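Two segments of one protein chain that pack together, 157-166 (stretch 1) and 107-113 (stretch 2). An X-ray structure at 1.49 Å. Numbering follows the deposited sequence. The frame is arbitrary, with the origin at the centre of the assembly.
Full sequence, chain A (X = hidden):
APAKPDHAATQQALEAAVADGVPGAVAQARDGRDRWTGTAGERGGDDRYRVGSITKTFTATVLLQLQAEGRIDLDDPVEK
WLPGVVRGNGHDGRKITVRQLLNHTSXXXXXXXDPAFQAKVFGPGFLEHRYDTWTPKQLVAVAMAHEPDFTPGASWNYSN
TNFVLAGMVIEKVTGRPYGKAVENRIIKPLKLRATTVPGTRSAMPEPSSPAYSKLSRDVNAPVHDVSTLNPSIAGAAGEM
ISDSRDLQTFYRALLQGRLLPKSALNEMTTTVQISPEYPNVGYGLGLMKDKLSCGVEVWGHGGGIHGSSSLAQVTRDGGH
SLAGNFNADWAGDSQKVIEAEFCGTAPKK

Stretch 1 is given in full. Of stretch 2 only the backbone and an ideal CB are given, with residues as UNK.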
# COMPACT_ATOMS: atom_id res chain seq x y z
N ASN A 157 1.71 7.43 -13.43
CA ASN A 157 0.65 7.95 -12.60
C ASN A 157 0.13 6.85 -11.71
O ASN A 157 -0.17 5.76 -12.19
CB ASN A 157 -0.49 8.51 -13.46
CG ASN A 157 -1.62 9.04 -12.62
OD1 ASN A 157 -1.49 10.10 -12.01
ND2 ASN A 157 -2.71 8.29 -12.53
N TYR A 158 0.06 7.12 -10.42
CA TYR A 158 -0.40 6.13 -9.46
C TYR A 158 -1.86 5.81 -9.71
O TYR A 158 -2.70 6.72 -9.68
CB TYR A 158 -0.23 6.70 -8.07
CG TYR A 158 -0.36 5.70 -6.96
CD1 TYR A 158 -1.59 5.36 -6.46
CD2 TYR A 158 0.76 5.12 -6.41
CE1 TYR A 158 -1.71 4.45 -5.41
CE2 TYR A 158 0.66 4.22 -5.36
CZ TYR A 158 -0.58 3.90 -4.87
OH TYR A 158 -0.72 3.03 -3.82
N SER A 159 -2.16 4.53 -9.93
CA SER A 159 -3.52 4.11 -10.22
C SER A 159 -3.89 2.84 -9.48
O SER A 159 -3.21 1.82 -9.59
CB SER A 159 -3.70 3.88 -11.73
OG SER A 159 -4.97 3.31 -11.97
N ASN A 160 -4.97 2.92 -8.71
CA ASN A 160 -5.39 1.78 -7.92
C ASN A 160 -5.90 0.66 -8.82
O ASN A 160 -5.82 -0.51 -8.45
CB ASN A 160 -6.42 2.24 -6.90
CG ASN A 160 -5.79 3.09 -5.83
OD1 ASN A 160 -4.82 2.66 -5.20
ND2 ASN A 160 -6.24 4.31 -5.68
N THR A 161 -6.40 1.00 -10.00
CA THR A 161 -6.89 -0.02 -10.93
C THR A 161 -5.76 -0.97 -11.30
O THR A 161 -5.99 -2.16 -11.52
CB THR A 161 -7.43 0.61 -12.22
OG1 THR A 161 -8.24 1.73 -11.86
CG2 THR A 161 -8.29 -0.40 -12.98
N ASN A 162 -4.54 -0.46 -11.34
CA ASN A 162 -3.42 -1.31 -11.71
C ASN A 162 -3.29 -2.50 -10.80
O ASN A 162 -2.99 -3.60 -11.28
CB ASN A 162 -2.12 -0.52 -11.68
CG ASN A 162 -1.97 0.37 -12.89
OD1 ASN A 162 -2.42 0.01 -13.98
ND2 ASN A 162 -1.32 1.50 -12.71
N PHE A 163 -3.52 -2.31 -9.50
CA PHE A 163 -3.34 -3.41 -8.55
C PHE A 163 -4.58 -4.26 -8.36
O PHE A 163 -4.46 -5.43 -8.03
CB PHE A 163 -2.72 -2.93 -7.25
CG PHE A 163 -1.22 -2.80 -7.36
CD1 PHE A 163 -0.65 -1.77 -8.10
CD2 PHE A 163 -0.38 -3.72 -6.77
CE1 PHE A 163 0.71 -1.67 -8.27
CE2 PHE A 163 1.00 -3.61 -6.93
CZ PHE A 163 1.54 -2.59 -7.67
N VAL A 164 -5.77 -3.73 -8.63
CA VAL A 164 -6.93 -4.59 -8.77
C VAL A 164 -6.75 -5.56 -9.95
O VAL A 164 -7.00 -6.77 -9.81
CB VAL A 164 -8.22 -3.77 -8.89
CG1 VAL A 164 -9.42 -4.66 -9.12
CG2 VAL A 164 -8.41 -2.95 -7.62
N LEU A 165 -6.30 -5.06 -11.09
CA LEU A 165 -5.95 -5.92 -12.23
C LEU A 165 -4.87 -6.93 -11.84
O LEU A 165 -4.97 -8.11 -12.17
CB LEU A 165 -5.50 -5.06 -13.40
CG LEU A 165 -6.64 -4.27 -14.05
CD1 LEU A 165 -6.12 -3.18 -14.91
CD2 LEU A 165 -7.57 -5.22 -14.83
N ALA A 166 -3.83 -6.48 -11.13
CA ALA A 166 -2.76 -7.40 -10.74
C ALA A 166 -3.32 -8.55 -9.89
O ALA A 166 -2.91 -9.71 -10.05
CB ALA A 166 -1.69 -6.65 -9.99
N UNK A 107 -0.78 3.71 -17.52
CA UNK A 107 -1.67 4.79 -17.92
C UNK A 107 -3.14 4.52 -17.62
O UNK A 107 -4.00 5.32 -17.98
CB UNK A 107 -1.50 5.06 -19.42
N UNK A 108 -3.44 3.40 -16.97
CA UNK A 108 -4.84 3.02 -16.75
C UNK A 108 -5.51 3.94 -15.71
O UNK A 108 -5.01 4.18 -14.63
CB UNK A 108 -4.92 1.56 -16.29
N UNK A 109 -6.67 4.47 -16.07
CA UNK A 109 -7.47 5.32 -15.22
C UNK A 109 -7.67 4.67 -13.86
O UNK A 109 -8.05 3.50 -13.79
CB UNK A 109 -8.82 5.62 -15.88
N UNK A 110 -7.43 5.45 -12.83
CA UNK A 110 -7.59 5.01 -11.44
C UNK A 110 -9.06 5.12 -10.99
O UNK A 110 -9.62 6.21 -10.92
CB UNK A 110 -6.69 5.84 -10.52
N UNK A 111 -9.68 3.98 -10.69
CA UNK A 111 -11.13 3.95 -10.45
C UNK A 111 -11.50 4.81 -9.25
O UNK A 111 -12.64 5.26 -9.14
CB UNK A 111 -11.61 2.51 -10.23
N UNK A 112 -10.57 5.02 -8.33
CA UNK A 112 -10.88 5.79 -7.13
C UNK A 112 -11.07 7.27 -7.43
O UNK A 112 -11.56 8.01 -6.58
CB UNK A 112 -9.77 5.61 -6.09
N UNK A 113 -10.70 7.69 -8.63
CA UNK A 113 -10.91 9.07 -9.09
C UNK A 113 -12.21 9.27 -9.85
O UNK A 113 -12.58 10.40 -10.16
CB UNK A 113 -9.74 9.50 -9.98

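At position 107 the backbone has phi 84° and psi 4°, and the CA-to-CB bond points away from stretch 1. Positive phi by itself favours glycine, with asparagine a common second choice. The residue is Gly107; a water accepts from its N and also from Asn162 ND2.

Position 108 points toward the helix. The ideal CB lies 3.7 Å from Asn162 OD1, while beyond it the methyls of Thr161 and Leu165 offer an apolar surface. A branched or long aliphatic chain would suit. The residue is Ile108: CG2 lies 3.9 Å from Thr161 CG2, and CD1 reaches Leu165 CD1 at 3.6 Å. Whatever the side chain, the carbonyl is already engaged, since Ser159 OG donates to the O of 108 at 2.8 Å.

At 109 CA-to-CB points away, so stretch 1 hardly restricts the choice. The backbone matters more: Thr161 OG1 donates to the O of 109 at 2.6 Å. The residue is Tyr109, whose side chain stays 5.4 Å or more from stretch 1; the residue touches a crystal neighbour.

At position 110 the CA atoms of the two stretches come nearest, 4.3 Å from CA of 110 to CA of Ser159. CA-to-CB points sideways, and the ideal CB is 3.4 Å from Ser159 OG and 3.8 Å from Asn160 N, a backbone NH. With this donor nearby, a short side chain carrying an acceptor suits: serine, perhaps threonine or aspartate. It is Ser110, and Asn160 N donates to its OG at 3.0 Å.

At 111 the bond points sideways, and the ideal CB is 3.8 Å from Thr161 OG1, which accepts from the N of 111 at 2.9 Å. Asn160 CB and Val164 CG2 provide carbon surface farther along, suiting a large, flat or aliphatic side chain. The residue is Tyr111. Its chi1 of 66° (p) brings CE1 to 3.6 Å from both Val164 CG2 and Asn160 CB, and Thr161 OG1 lies at the ring edge.

Position 112 points toward Asn160, with the ideal CB 3.8 Å from Asn160 ND2. That amide donor asks for a short acceptor, as in serine, threonine, asparagine or aspartate. The residue is Thr112; Asn160 ND2 donates to its OG1 at 2.9 Å, and this hydroxyl also shares a hydrogen bond with Ser110 OG at 3.2 Å.

At 113 nothing of stretch 1 lies within 5.5 Å of the ideal CB, so stretch 1 sets little limit on the choice. It is Glu113, linked to Ser110 OG through a water held weakly by OE2.

Stretch 2 (107-113) GIYSYTE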
# COMPACT_ATOMS: atom_id res chain seq x y z
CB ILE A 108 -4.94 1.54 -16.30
CG1 ILE A 108 -4.39 0.59 -17.37
CG2 ILE A 108 -6.37 1.21 -15.91
CD1 ILE A 108 -4.33 -0.84 -16.95
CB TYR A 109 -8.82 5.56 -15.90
CG TYR A 109 -9.72 6.54 -15.21
CD1 TYR A 109 -10.42 6.21 -14.06
CD2 TYR A 109 -9.88 7.83 -15.72
CE1 TYR A 109 -11.24 7.13 -13.42
CE2 TYR A 109 -10.71 8.76 -15.09
CZ TYR A 109 -11.36 8.39 -13.93
OH TYR A 109 -12.21 9.29 -13.29
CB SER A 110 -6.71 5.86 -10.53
OG SER A 110 -6.71 5.30 -9.24
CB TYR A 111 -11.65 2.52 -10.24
CG TYR A 111 -11.12 1.86 -8.98
CD1 TYR A 111 -9.94 1.13 -9.01
CD2 TYR A 111 -11.78 1.97 -7.76
CE1 TYR A 111 -9.43 0.53 -7.87
CE2 TYR A 111 -11.26 1.37 -6.61
CZ TYR A 111 -10.10 0.65 -6.69
OH TYR A 111 -9.56 0.04 -5.57
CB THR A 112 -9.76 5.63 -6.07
OG1 THR A 112 -8.49 5.90 -6.66
CG2 THR A 112 -9.76 4.21 -5.52
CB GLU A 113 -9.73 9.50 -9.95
CG GLU A 113 -8.39 9.44 -9.24
CD GLU A 113 -8.37 10.25 -7.96
OE1 GLU A 113 -8.79 11.43 -7.99
OE2 GLU A 113 -7.94 9.71 -6.92
O HOH W 1 -0.72 4.14 -14.57
O HOH W 2 -2.92 6.02 -14.65
O HOH W 3 -5.54 7.38 -7.91
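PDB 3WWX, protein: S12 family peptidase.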